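Glycerol dehydratase (PDB 1R9D) probably dehydrates glycerol without vitamin B12, as a glycyl radical lyase of the pyruvate formate lyase-like family. Local coordinates at residues E97-F109 and N322-Y336. Numbering follows the deposited sequence.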
loop_
_atom_site.group_PDB
_atom_site.type_symbol
_atom_site.label_atom_id
_atom_site.label_comp_id
_atom_site.label_asym_id
_atom_site.label_seq_id
_atom_site.Cartn_x
_atom_site.Cartn_y
_atom_site.Cartn_z
ATOM N N GLU A 97 12.225 28.216 -6.983
ATOM C CA GLU A 97 12.720 29.363 -6.223
ATOM C C GLU A 97 14.215 29.420 -5.942
ATOM O O GLU A 97 14.675 30.313 -5.227
ATOM C CB GLU A 97 11.989 29.440 -4.885
ATOM C CG GLU A 97 10.523 29.757 -4.993
ATOM C CD GLU A 97 9.841 29.705 -3.643
ATOM O OE1 GLU A 97 10.423 30.230 -2.667
ATOM O OE2 GLU A 97 8.728 29.146 -3.561
ATOM N N LEU A 98 14.972 28.478 -6.490
ATOM C CA LEU A 98 16.412 28.434 -6.260
ATOM C C LEU A 98 17.135 29.771 -6.364
ATOM O O LEU A 98 17.986 30.086 -5.531
ATOM C CB LEU A 98 17.079 27.456 -7.231
ATOM C CG LEU A 98 16.948 25.959 -6.968
ATOM C CD1 LEU A 98 17.740 25.205 -8.023
ATOM C CD2 LEU A 98 17.465 25.624 -5.577
ATOM N N ASP A 99 16.797 30.559 -7.376
ATOM C CA ASP A 99 17.484 31.826 -7.583
ATOM C C ASP A 99 16.910 33.080 -6.934
ATOM O O ASP A 99 17.424 34.179 -7.161
ATOM C CB ASP A 99 17.671 32.061 -9.082
ATOM C CG ASP A 99 18.404 30.913 -9.756
ATOM O OD1 ASP A 99 19.397 30.426 -9.178
ATOM O OD2 ASP A 99 17.993 30.499 -10.861
ATOM N N ARG A 100 15.861 32.943 -6.130
ATOM C CA ARG A 100 15.313 34.123 -5.477
ATOM C C ARG A 100 15.129 33.975 -3.972
ATOM O O ARG A 100 14.521 34.827 -3.327
ATOM C CB ARG A 100 14.002 34.566 -6.146
ATOM C CG ARG A 100 12.877 33.548 -6.196
ATOM C CD ARG A 100 11.606 34.227 -6.704
ATOM N NE ARG A 100 10.452 33.333 -6.755
ATOM C CZ ARG A 100 10.237 32.436 -7.713
ATOM N NH1 ARG A 100 11.098 32.305 -8.715
ATOM N NH2 ARG A 100 9.152 31.673 -7.672
ATOM N N LEU A 101 15.675 32.899 -3.409
ATOM C CA LEU A 101 15.588 32.673 -1.972
ATOM C C LEU A 101 16.339 33.769 -1.221
ATOM O O LEU A 101 15.914 34.203 -0.149
ATOM C CB LEU A 101 16.186 31.312 -1.599
ATOM C CG LEU A 101 15.384 30.054 -1.947
ATOM C CD1 LEU A 101 16.206 28.818 -1.609
ATOM C CD2 LEU A 101 14.072 30.049 -1.175
ATOM N N ASN A 102 17.452 34.221 -1.791
ATOM C CA ASN A 102 18.256 35.252 -1.152
ATOM C C ASN A 102 17.741 36.659 -1.418
ATOM O O ASN A 102 18.298 37.631 -0.911
ATOM C CB ASN A 102 19.718 35.156 -1.609
ATOM C CG ASN A 102 19.900 35.480 -3.085
ATOM O OD1 ASN A 102 21.026 35.635 -3.557
ATOM N ND2 ASN A 102 18.798 35.575 -3.821
ATOM N N LYS A 103 16.676 36.770 -2.205
ATOM C CA LYS A 103 16.114 38.076 -2.519
ATOM C C LYS A 103 14.875 38.416 -1.691
ATOM O O LYS A 103 14.268 39.468 -1.881
ATOM C CB LYS A 103 15.794 38.153 -4.014
ATOM C CG LYS A 103 17.032 37.991 -4.884
ATOM C CD LYS A 103 16.691 37.889 -6.354
ATOM C CE LYS A 103 17.939 37.560 -7.167
ATOM N NZ LYS A 103 17.629 37.341 -8.603
ATOM N N ARG A 104 14.508 37.528 -0.772
ATOM C CA ARG A 104 13.346 37.755 0.085
ATOM C C ARG A 104 13.646 38.857 1.096
ATOM O O ARG A 104 14.808 39.112 1.418
ATOM C CB ARG A 104 12.997 36.491 0.869
ATOM C CG ARG A 104 12.621 35.278 0.051
ATOM C CD ARG A 104 12.479 34.090 0.992
ATOM N NE ARG A 104 11.853 32.935 0.365
ATOM C CZ ARG A 104 11.564 31.810 1.013
ATOM N NH1 ARG A 104 11.849 31.697 2.302
ATOM N NH2 ARG A 104 10.988 30.802 0.375
ATOM N N THR A 105 12.596 39.503 1.596
ATOM C CA THR A 105 12.756 40.546 2.605
ATOM C C THR A 105 12.963 39.791 3.908
ATOM O O THR A 105 14.060 39.772 4.470
ATOM C CB THR A 105 11.491 41.405 2.765
ATOM O OG1 THR A 105 10.651 41.257 1.615
ATOM C CG2 THR A 105 11.872 42.865 2.917
ATOM N N GLY A 106 11.892 39.158 4.377
ATOM C CA GLY A 106 11.961 38.381 5.599
ATOM C C GLY A 106 12.129 36.915 5.244
ATOM O O GLY A 106 11.898 36.527 4.103
ATOM N N ASP A 107 12.522 36.104 6.220
ATOM C CA ASP A 107 12.723 34.672 6.005
ATOM C C ASP A 107 13.604 34.383 4.797
ATOM O O ASP A 107 13.326 33.474 4.019
ATOM C CB ASP A 107 11.379 33.955 5.835
ATOM C CG ASP A 107 10.567 33.929 7.120
ATOM O OD1 ASP A 107 9.886 34.931 7.420
ATOM O OD2 ASP A 107 10.623 32.908 7.837
ATOM N N ALA A 108 14.667 35.163 4.641
ATOM C CA ALA A 108 15.573 34.960 3.523
ATOM C C ALA A 108 16.510 33.795 3.820
ATOM O O ALA A 108 16.889 33.564 4.971
ATOM C CB ALA A 108 16.380 36.234 3.263
ATOM N N PHE A 109 16.865 33.052 2.779
ATOM C CA PHE A 109 17.789 31.933 2.915
ATOM C C PHE A 109 18.874 32.051 1.853
ATOM O O PHE A 109 18.612 32.481 0.729
ATOM C CB PHE A 109 17.084 30.583 2.732
ATOM C CG PHE A 109 16.347 30.104 3.950
ATOM C CD1 PHE A 109 15.042 30.513 4.201
ATOM C CD2 PHE A 109 16.957 29.229 4.840
ATOM C CE1 PHE A 109 14.356 30.051 5.318
ATOM C CE2 PHE A 109 16.280 28.761 5.961
ATOM C CZ PHE A 109 14.977 29.173 6.201
ATOM N N ASN A 322 16.101 24.968 11.778
ATOM C CA ASN A 322 15.345 25.845 10.893
ATOM C C ASN A 322 14.736 25.001 9.782
ATOM O O ASN A 322 15.103 23.835 9.612
ATOM C CB ASN A 322 16.235 26.938 10.294
ATOM C CG ASN A 322 15.456 28.203 9.949
ATOM O OD1 ASN A 322 14.237 28.167 9.759
ATOM N ND2 ASN A 322 16.163 29.326 9.851
ATOM N N LYS A 323 13.826 25.598 9.018
ATOM C CA LYS A 323 13.121 24.893 7.954
ATOM C C LYS A 323 12.708 25.822 6.820
ATOM O O LYS A 323 11.881 26.708 7.012
ATOM C CB LYS A 323 11.874 24.222 8.552
ATOM C CG LYS A 323 10.870 23.650 7.552
ATOM C CD LYS A 323 9.654 23.090 8.301
ATOM C CE LYS A 323 8.620 22.488 7.370
ATOM N NZ LYS A 323 7.479 21.923 8.157
ATOM N N VAL A 324 13.274 25.618 5.632
ATOM C CA VAL A 324 12.926 26.448 4.487
ATOM C C VAL A 324 11.585 25.982 3.901
ATOM O O VAL A 324 11.309 24.780 3.828
ATOM C CB VAL A 324 14.031 26.394 3.396
ATOM C CG1 VAL A 324 14.144 24.983 2.826
ATOM C CG2 VAL A 324 13.728 27.399 2.300
ATOM N N ARG A 325 10.748 26.941 3.511
ATOM C CA ARG A 325 9.434 26.650 2.939
ATOM C C ARG A 325 9.243 27.475 1.670
ATOM O O ARG A 325 9.918 28.487 1.482
ATOM C CB ARG A 325 8.320 27.022 3.930
ATOM C CG ARG A 325 8.452 26.419 5.321
ATOM C CD ARG A 325 7.210 26.733 6.160
ATOM N NE ARG A 325 7.249 26.120 7.488
ATOM C CZ ARG A 325 7.969 26.571 8.512
ATOM N NH1 ARG A 325 8.723 27.655 8.382
ATOM N NH2 ARG A 325 7.931 25.932 9.673
ATOM N N ASP A 326 8.316 27.057 0.809
ATOM C CA ASP A 326 8.061 27.795 -0.424
ATOM C C ASP A 326 7.597 29.215 -0.077
ATOM O O ASP A 326 7.173 29.478 1.056
ATOM C CB ASP A 326 7.010 27.087 -1.284
ATOM C CG ASP A 326 5.646 27.037 -0.623
ATOM O OD1 ASP A 326 5.388 26.092 0.157
ATOM O OD2 ASP A 326 4.837 27.950 -0.886
ATOM N N GLU A 327 7.668 30.121 -1.047
ATOM C CA GLU A 327 7.306 31.520 -0.808
ATOM C C GLU A 327 5.894 31.804 -0.322
ATOM O O GLU A 327 5.684 32.763 0.423
ATOM C CB GLU A 327 7.610 32.378 -2.046
ATOM C CG GLU A 327 7.092 31.843 -3.359
ATOM C CD GLU A 327 7.569 32.680 -4.539
ATOM O OE1 GLU A 327 8.763 33.055 -4.565
ATOM O OE2 GLU A 327 6.756 32.959 -5.442
ATOM N N ILE A 328 4.928 30.992 -0.728
ATOM C CA ILE A 328 3.556 31.201 -0.276
ATOM C C ILE A 328 3.397 30.685 1.155
ATOM O O ILE A 328 2.888 31.389 2.030
ATOM C CB ILE A 328 2.547 30.487 -1.204
ATOM C CG1 ILE A 328 2.642 31.069 -2.618
ATOM C CG2 ILE A 328 1.131 30.652 -0.671
ATOM C CD1 ILE A 328 2.421 32.576 -2.681
ATOM N N SER A 329 3.843 29.460 1.399
ATOM C CA SER A 329 3.748 28.874 2.730
ATOM C C SER A 329 4.509 29.715 3.749
ATOM O O SER A 329 4.158 29.756 4.931
ATOM C CB SER A 329 4.302 27.446 2.715
ATOM O OG SER A 329 3.578 26.650 1.800
ATOM N N THR A 330 5.557 30.392 3.291
ATOM C CA THR A 330 6.342 31.223 4.186
ATOM C C THR A 330 5.488 32.363 4.739
ATOM O O THR A 330 5.774 32.893 5.812
ATOM C CB THR A 330 7.580 31.789 3.466
ATOM O OG1 THR A 330 8.396 30.696 3.026
ATOM C CG2 THR A 330 8.388 32.666 4.407
ATOM N N LYS A 331 4.440 32.729 4.004
ATOM C CA LYS A 331 3.532 33.786 4.446
ATOM C C LYS A 331 2.658 33.263 5.589
ATOM O O LYS A 331 2.199 34.038 6.431
ATOM C CB LYS A 331 2.637 34.245 3.294
ATOM C CG LYS A 331 3.377 34.845 2.108
ATOM C CD LYS A 331 2.411 35.094 0.955
ATOM C CE LYS A 331 3.122 35.577 -0.302
ATOM N NZ LYS A 331 3.772 36.900 -0.123
ATOM N N HIS A 332 2.435 31.950 5.608
ATOM C CA HIS A 332 1.627 31.305 6.648
ATOM C C HIS A 332 2.433 31.109 7.925
ATOM O O HIS A 332 1.873 31.088 9.023
ATOM C CB HIS A 332 1.156 29.910 6.214
ATOM C CG HIS A 332 0.502 29.860 4.871
ATOM N ND1 HIS A 332 0.091 28.674 4.299
ATOM C CD2 HIS A 332 0.200 30.832 3.979
ATOM C CE1 HIS A 332 -0.434 28.918 3.112
ATOM N NE2 HIS A 332 -0.378 30.220 2.894
ATOM N N PHE A 333 3.745 30.941 7.776
ATOM C CA PHE A 333 4.629 30.701 8.912
ATOM C C PHE A 333 5.842 31.634 8.867
ATOM O O PHE A 333 6.961 31.192 8.607
ATOM C CB PHE A 333 5.117 29.245 8.897
ATOM C CG PHE A 333 4.027 28.225 8.640
ATOM C CD1 PHE A 333 3.860 27.666 7.378
ATOM C CD2 PHE A 333 3.178 27.818 9.668
ATOM C CE1 PHE A 333 2.866 26.713 7.139
ATOM C CE2 PHE A 333 2.177 26.865 9.441
ATOM C CZ PHE A 333 2.022 26.312 8.177
ATOM N N GLY A 334 5.632 32.919 9.141
ATOM C CA GLY A 334 6.741 33.859 9.083
ATOM C C GLY A 334 7.660 33.934 10.286
ATOM O O GLY A 334 7.246 33.690 11.416
ATOM N N GLY A 335 8.928 34.270 10.034
ATOM C CA GLY A 335 9.892 34.408 11.116
ATOM C C GLY A 335 10.733 33.198 11.500
ATOM O O GLY A 335 11.087 33.046 12.671
ATOM N N TYR A 336 11.056 32.343 10.529
ATOM C CA TYR A 336 11.867 31.145 10.781
ATOM C C TYR A 336 11.340 30.312 11.954
ATOM O O TYR A 336 12.128 29.824 12.764
ATOM C CB TYR A 336 13.306 31.539 11.122
ATOM C CG TYR A 336 14.047 32.346 10.081
ATOM C CD1 TYR A 336 14.706 33.522 10.440
ATOM C CD2 TYR A 336 14.159 31.903 8.762
ATOM C CE1 TYR A 336 15.467 34.238 9.514
ATOM C CE2 TYR A 336 14.921 32.617 7.826
ATOM C CZ TYR A 336 15.571 33.780 8.214
ATOM O OH TYR A 336 16.341 34.488 7.309
HETATM O O HOH W 1 10.886 29.764 4.199
#
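Charged side chains of E97, R100 and R104 grip the segment 322-336 where it turns into its short helix. E97 OE2 accepts from E327 N at 2.9 Å, on the syn side of the carboxylate, while its OE1 receives R104 NH2 in a salt bridge that ties the end of helix 92-97 to the loop that follows. R104, extended from CG to NE, also gives NH2 to R325 O at 2.8 Å and NH1 to D107 O, all three protein acceptors lying close to the guanidinium plane, which should fix the rotation of the group. A water accepts from R104 NH1 and R325 N and donates to T330 OG1. Farther out, R100 NE meets E327 OE1 at 2.8 Å in a salt bridge, with the guanidinium and carboxylate planes 64° apart; this probably offsets the proximity of the E97 and E327 carboxylates.

D107 spans two successive amides: OD1 accepts from G335 N at 2.9 Å through its syn lone pair, and OD2 from Y336 N at 2.8 Å. Y336 OH donates to A108 O at 2.6 Å, on a lone pair in the carbonyl plane. The contact thus joins the loop between helices 92-97 and 113-125 to the N-terminal end of helix 329-332, where the D326 side chain makes a capping bond, OD2 accepting from S329 N, and to the turn beyond that helix. The segment 322-336 also reaches what is probably the substrate pocket: the F333 side chain lies about 4 Å from a bound glycerol, and G334 O is hydrogen-bonded by Y764 OH, next in sequence to the predicted radical glycine G763.

Apolar contacts centre on F109. V324 CB sits over the centre of one ring face, 4.0 Å from the centroid, and the Y336 ring presents its edge to F109 in an offset edge-to-face pair, planes at 90°. T330 CG2, anti to its own N, packs against D107 CB.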